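Local coordinates for cupin 2, conserved barrel domain protein (Novosphingobium aromaticivorans DSM 12444, PDB 3ES1) that is of unknown function but adopts a cupin-like beta-barrel fold and pairs with a second copy of itself, at residues A[99-110]-A[121-132]. Numbering follows the deposited sequence.
Sequences SIDYGIVLEGEI and TVRQGGIIVQRG
Asp101 and Gln130 face each other as an antiparallel hydrogen-bonded pair, Gln130 N reaching Asp101 O at 2.9 Å. Asp101 OD2 lies against the aliphatic part of Gln130, 3.6 Å from CG, while the carboxylate and amide planes stand 63° apart and a water links OD2 to Gln130 NE2; Thr133 holds the amide oxygen. Ser99 OG, also bonded to Thr97, donates to the syn lone pair of Asp101 OD1 and, with the waters at OD2, helps hold the carboxylate. With an alanine here, the Ser99 hydroxyl would probably lose its carboxylate acceptor and the water at Gln130 NE2 its link to OD2. On the other face, Ile104 and Ile127 lie side by side, CG1 to CG1 at 3.9 Å, and Val129 CG1 meets the edge of the Tyr102 ring. Back on the Asp101 face, Ile128 CD1 settles 3.6 Å from the O of side-chain-less Gly103. Val105 CG2, anti to its own carbonyl carbon, presses on Val122 CG1 at 3.6 Å. From within the type II turn Arg123-Gly126, extended Gln124 offers OE1 to a hydrogen bond from Gly108 N (3.0 Å), the donor above the carbonyl plane, off the lone pairs. Ile110 and Val122 pair in a separate short sheet, whose strand 136-138 contributes Trp137 against Ile110, Ile128 and Gln130. Strand 99-107 is flanked by 145-153 and 127-130, and 127-130 pairs in parallel with a strand of the second subunit, continuing the cupin sheet across the interface.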
loop_
_atom_site.group_PDB
_atom_site.type_symbol
_atom_site.label_atom_id
_atom_site.label_comp_id
_atom_site.label_asym_id
_atom_site.label_seq_id
_atom_site.Cartn_x
_atom_site.Cartn_y
_atom_site.Cartn_z
ATOM N N SER A 99 14.203 -2.828 2.582
ATOM C CA SER A 99 12.764 -2.753 2.714
ATOM C C SER A 99 12.087 -3.820 1.885
ATOM O O SER A 99 12.655 -4.360 0.939
ATOM C CB SER A 99 12.267 -1.375 2.248
ATOM O OG SER A 99 12.564 -1.135 0.872
ATOM N N ILE A 100 10.858 -4.103 2.268
ATOM C CA ILE A 100 9.913 -4.781 1.375
ATOM C C ILE A 100 8.930 -3.711 0.957
ATOM O O ILE A 100 8.510 -2.905 1.760
ATOM C CB ILE A 100 9.209 -6.024 2.045
ATOM C CG1 ILE A 100 8.447 -6.879 1.017
ATOM C CG2 ILE A 100 8.272 -5.672 3.247
ATOM C CD1 ILE A 100 7.870 -8.211 1.606
ATOM N N ASP A 101 8.628 -3.673 -0.328
ATOM C CA ASP A 101 7.723 -2.695 -0.880
ATOM C C ASP A 101 6.531 -3.319 -1.583
ATOM O O ASP A 101 6.685 -4.242 -2.303
ATOM C CB ASP A 101 8.410 -1.779 -1.883
ATOM C CG ASP A 101 9.847 -1.533 -1.577
ATOM O OD1 ASP A 101 10.131 -1.199 -0.446
ATOM O OD2 ASP A 101 10.613 -1.670 -2.498
ATOM N N TYR A 102 5.360 -2.780 -1.363
ATOM C CA TYR A 102 4.169 -3.145 -2.099
ATOM C C TYR A 102 3.907 -2.017 -3.095
ATOM O O TYR A 102 3.690 -0.870 -2.719
ATOM C CB TYR A 102 2.953 -3.337 -1.179
ATOM C CG TYR A 102 3.164 -4.295 -0.068
ATOM C CD1 TYR A 102 3.833 -5.525 -0.286
ATOM C CD2 TYR A 102 2.708 -4.010 1.238
ATOM C CE1 TYR A 102 4.025 -6.432 0.770
ATOM C CE2 TYR A 102 2.911 -4.930 2.295
ATOM C CZ TYR A 102 3.544 -6.156 2.042
ATOM O OH TYR A 102 3.739 -7.051 3.090
ATOM N N GLY A 103 3.925 -2.353 -4.367
ATOM C CA GLY A 103 3.633 -1.364 -5.406
ATOM C C GLY A 103 2.341 -1.698 -6.104
ATOM O O GLY A 103 2.130 -2.837 -6.508
ATOM N N ILE A 104 1.490 -0.681 -6.276
ATOM C CA ILE A 104 0.196 -0.865 -6.947
ATOM C C ILE A 104 0.074 0.053 -8.128
ATOM O O ILE A 104 0.147 1.295 -8.002
ATOM C CB ILE A 104 -1.033 -0.700 -5.968
ATOM C CG1 ILE A 104 -0.849 -1.587 -4.702
ATOM C CG2 ILE A 104 -2.330 -1.145 -6.638
ATOM C CD1 ILE A 104 -0.215 -0.859 -3.516
ATOM N N VAL A 105 -0.120 -0.552 -9.283
ATOM C CA VAL A 105 -0.207 0.240 -10.524
ATOM C C VAL A 105 -1.616 0.850 -10.636
ATOM O O VAL A 105 -2.605 0.129 -10.884
ATOM C CB VAL A 105 0.209 -0.565 -11.796
ATOM C CG1 VAL A 105 0.287 0.354 -13.012
ATOM C CG2 VAL A 105 1.546 -1.309 -11.610
ATOM N N LEU A 106 -1.710 2.182 -10.527
ATOM C CA LEU A 106 -3.028 2.811 -10.454
ATOM C C LEU A 106 -3.561 3.149 -11.833
ATOM O O LEU A 106 -4.777 3.122 -12.121
ATOM C CB LEU A 106 -2.999 4.085 -9.570
ATOM C CG LEU A 106 -2.486 3.938 -8.097
ATOM C CD1 LEU A 106 -2.767 5.204 -7.313
ATOM C CD2 LEU A 106 -3.063 2.733 -7.398
ATOM N N GLU A 107 -2.620 3.515 -12.669
ATOM C CA GLU A 107 -2.893 4.034 -14.025
ATOM C C GLU A 107 -1.710 3.748 -14.936
ATOM O O GLU A 107 -0.568 3.977 -14.578
ATOM C CB GLU A 107 -3.131 5.544 -13.977
ATOM C CG GLU A 107 -3.026 6.247 -15.288
ATOM C CD GLU A 107 -4.179 5.990 -16.264
ATOM O OE1 GLU A 107 -5.265 5.517 -15.832
ATOM O OE2 GLU A 107 -3.979 6.281 -17.477
ATOM N N GLY A 108 -2.004 3.254 -16.132
ATOM C CA GLY A 108 -0.982 2.912 -17.087
ATOM C C GLY A 108 -0.339 1.572 -16.781
ATOM O O GLY A 108 -0.867 0.765 -16.042
ATOM N N GLU A 109 0.798 1.356 -17.418
ATOM C CA GLU A 109 1.621 0.202 -17.150
ATOM C C GLU A 109 3.085 0.535 -17.164
ATOM O O GLU A 109 3.537 1.545 -17.717
ATOM C CB GLU A 109 1.321 -0.951 -18.083
ATOM C CG GLU A 109 1.509 -0.693 -19.543
ATOM C CD GLU A 109 0.964 -1.853 -20.370
ATOM O OE1 GLU A 109 -0.172 -2.308 -20.121
ATOM O OE2 GLU A 109 1.678 -2.336 -21.239
ATOM N N ILE A 110 3.798 -0.369 -16.528
ATOM C CA ILE A 110 5.209 -0.194 -16.166
ATOM C C ILE A 110 6.060 -1.457 -16.406
ATOM O O ILE A 110 5.613 -2.591 -16.232
ATOM C CB ILE A 110 5.363 0.235 -14.677
ATOM C CG1 ILE A 110 6.680 0.992 -14.486
ATOM C CG2 ILE A 110 5.336 -0.982 -13.750
ATOM C CD1 ILE A 110 6.717 2.418 -15.162
ATOM N N THR A 121 6.456 -6.659 -17.554
ATOM C CA THR A 121 5.480 -5.597 -17.490
ATOM C C THR A 121 4.448 -5.875 -16.408
ATOM O O THR A 121 3.941 -6.989 -16.276
ATOM C CB THR A 121 4.819 -5.366 -18.845
ATOM O OG1 THR A 121 5.773 -4.741 -19.740
ATOM C CG2 THR A 121 3.593 -4.485 -18.704
ATOM N N VAL A 122 4.180 -4.849 -15.604
ATOM C CA VAL A 122 3.095 -4.890 -14.638
ATOM C C VAL A 122 2.009 -3.961 -15.132
ATOM O O VAL A 122 2.191 -2.758 -15.285
ATOM C CB VAL A 122 3.497 -4.481 -13.224
ATOM C CG1 VAL A 122 2.350 -4.763 -12.252
ATOM C CG2 VAL A 122 4.760 -5.236 -12.787
ATOM N N ARG A 123 0.886 -4.583 -15.423
ATOM C CA ARG A 123 -0.227 -3.897 -16.010
ATOM C C ARG A 123 -1.032 -3.135 -14.961
ATOM O O ARG A 123 -0.837 -3.271 -13.749
ATOM C CB ARG A 123 -1.122 -4.908 -16.762
ATOM C CG ARG A 123 -0.449 -5.613 -17.905
ATOM C CD ARG A 123 -1.406 -6.670 -18.528
ATOM N NE ARG A 123 -1.761 -7.697 -17.564
ATOM C CZ ARG A 123 -1.023 -8.787 -17.339
ATOM N NH1 ARG A 123 0.105 -8.985 -18.002
ATOM N NH2 ARG A 123 -1.375 -9.655 -16.415
ATOM N N GLN A 124 -1.899 -2.287 -15.467
ATOM C CA GLN A 124 -2.763 -1.486 -14.605
ATOM C C GLN A 124 -3.539 -2.398 -13.669
ATOM O O GLN A 124 -4.026 -3.458 -14.066
ATOM C CB GLN A 124 -3.679 -0.588 -15.434
ATOM C CG GLN A 124 -4.459 0.413 -14.619
ATOM C CD GLN A 124 -5.240 1.392 -15.472
ATOM O OE1 GLN A 124 -4.720 2.013 -16.436
ATOM N NE2 GLN A 124 -6.525 1.514 -15.150
ATOM N N GLY A 125 -3.593 -2.018 -12.393
ATOM C CA GLY A 125 -4.229 -2.812 -11.356
ATOM C C GLY A 125 -3.368 -3.887 -10.751
ATOM O O GLY A 125 -3.757 -4.542 -9.785
ATOM N N GLY A 126 -2.179 -4.059 -11.329
ATOM C CA GLY A 126 -1.200 -5.030 -10.868
ATOM C C GLY A 126 -0.462 -4.616 -9.595
ATOM O O GLY A 126 -0.288 -3.409 -9.300
ATOM N N ILE A 127 -0.012 -5.628 -8.867
ATOM C CA ILE A 127 0.747 -5.429 -7.620
ATOM C C ILE A 127 2.108 -6.105 -7.637
ATOM O O ILE A 127 2.247 -7.287 -7.980
ATOM C CB ILE A 127 -0.063 -5.915 -6.389
ATOM C CG1 ILE A 127 -1.383 -5.104 -6.276
ATOM C CG2 ILE A 127 0.775 -5.799 -5.116
ATOM C CD1 ILE A 127 -2.423 -5.629 -5.212
ATOM N N ILE A 128 3.107 -5.326 -7.215
ATOM C CA ILE A 128 4.470 -5.802 -7.070
ATOM C C ILE A 128 4.818 -5.968 -5.584
ATOM O O ILE A 128 4.560 -5.087 -4.767
ATOM C CB ILE A 128 5.525 -4.871 -7.699
ATOM C CG1 ILE A 128 5.147 -4.507 -9.164
ATOM C CG2 ILE A 128 6.881 -5.514 -7.604
ATOM C CD1 ILE A 128 4.415 -3.174 -9.214
ATOM N N VAL A 129 5.371 -7.136 -5.273
ATOM C CA VAL A 129 5.992 -7.389 -3.951
ATOM C C VAL A 129 7.505 -7.386 -4.144
ATOM O O VAL A 129 8.080 -8.360 -4.643
ATOM C CB VAL A 129 5.483 -8.722 -3.349
ATOM C CG1 VAL A 129 6.014 -8.963 -1.932
ATOM C CG2 VAL A 129 3.921 -8.744 -3.362
ATOM N N GLN A 130 8.136 -6.285 -3.772
ATOM C CA GLN A 130 9.549 -6.063 -4.012
ATOM C C GLN A 130 10.322 -6.456 -2.771
ATOM O O GLN A 130 10.280 -5.795 -1.810
ATOM C CB GLN A 130 9.842 -4.604 -4.437
ATOM C CG GLN A 130 11.254 -4.273 -4.831
ATOM C CD GLN A 130 11.451 -4.270 -6.343
ATOM O OE1 GLN A 130 12.106 -5.092 -6.871
ATOM N NE2 GLN A 130 10.831 -3.379 -6.996
ATOM N N ARG A 131 11.014 -7.577 -2.832
ATOM C CA ARG A 131 11.631 -8.211 -1.646
ATOM C C ARG A 131 13.135 -7.877 -1.510
ATOM O O ARG A 131 13.982 -8.756 -1.384
ATOM C CB ARG A 131 11.331 -9.717 -1.640
ATOM C CG ARG A 131 9.820 -10.011 -1.458
ATOM C CD ARG A 131 9.483 -11.469 -1.527
ATOM N NE ARG A 131 10.271 -12.212 -0.539
ATOM C CZ ARG A 131 11.313 -12.966 -0.827
ATOM N NH1 ARG A 131 11.734 -13.078 -2.072
ATOM N NH2 ARG A 131 11.965 -13.578 0.148
ATOM N N GLY A 132 13.390 -6.574 -1.481
ATOM C CA GLY A 132 14.731 -5.976 -1.191
ATOM C C GLY A 132 15.692 -6.155 -2.346
ATOM O O GLY A 132 16.913 -6.201 -2.218
HETATM O O HOH W 1 12.718 -3.360 -1.711
HETATM O O HOH W 2 9.628 -1.191 -5.077
HETATM O O HOH W 3 -7.189 4.122 -17.140
HETATM O O HOH W 4 -2.294 -1.832 -18.321
#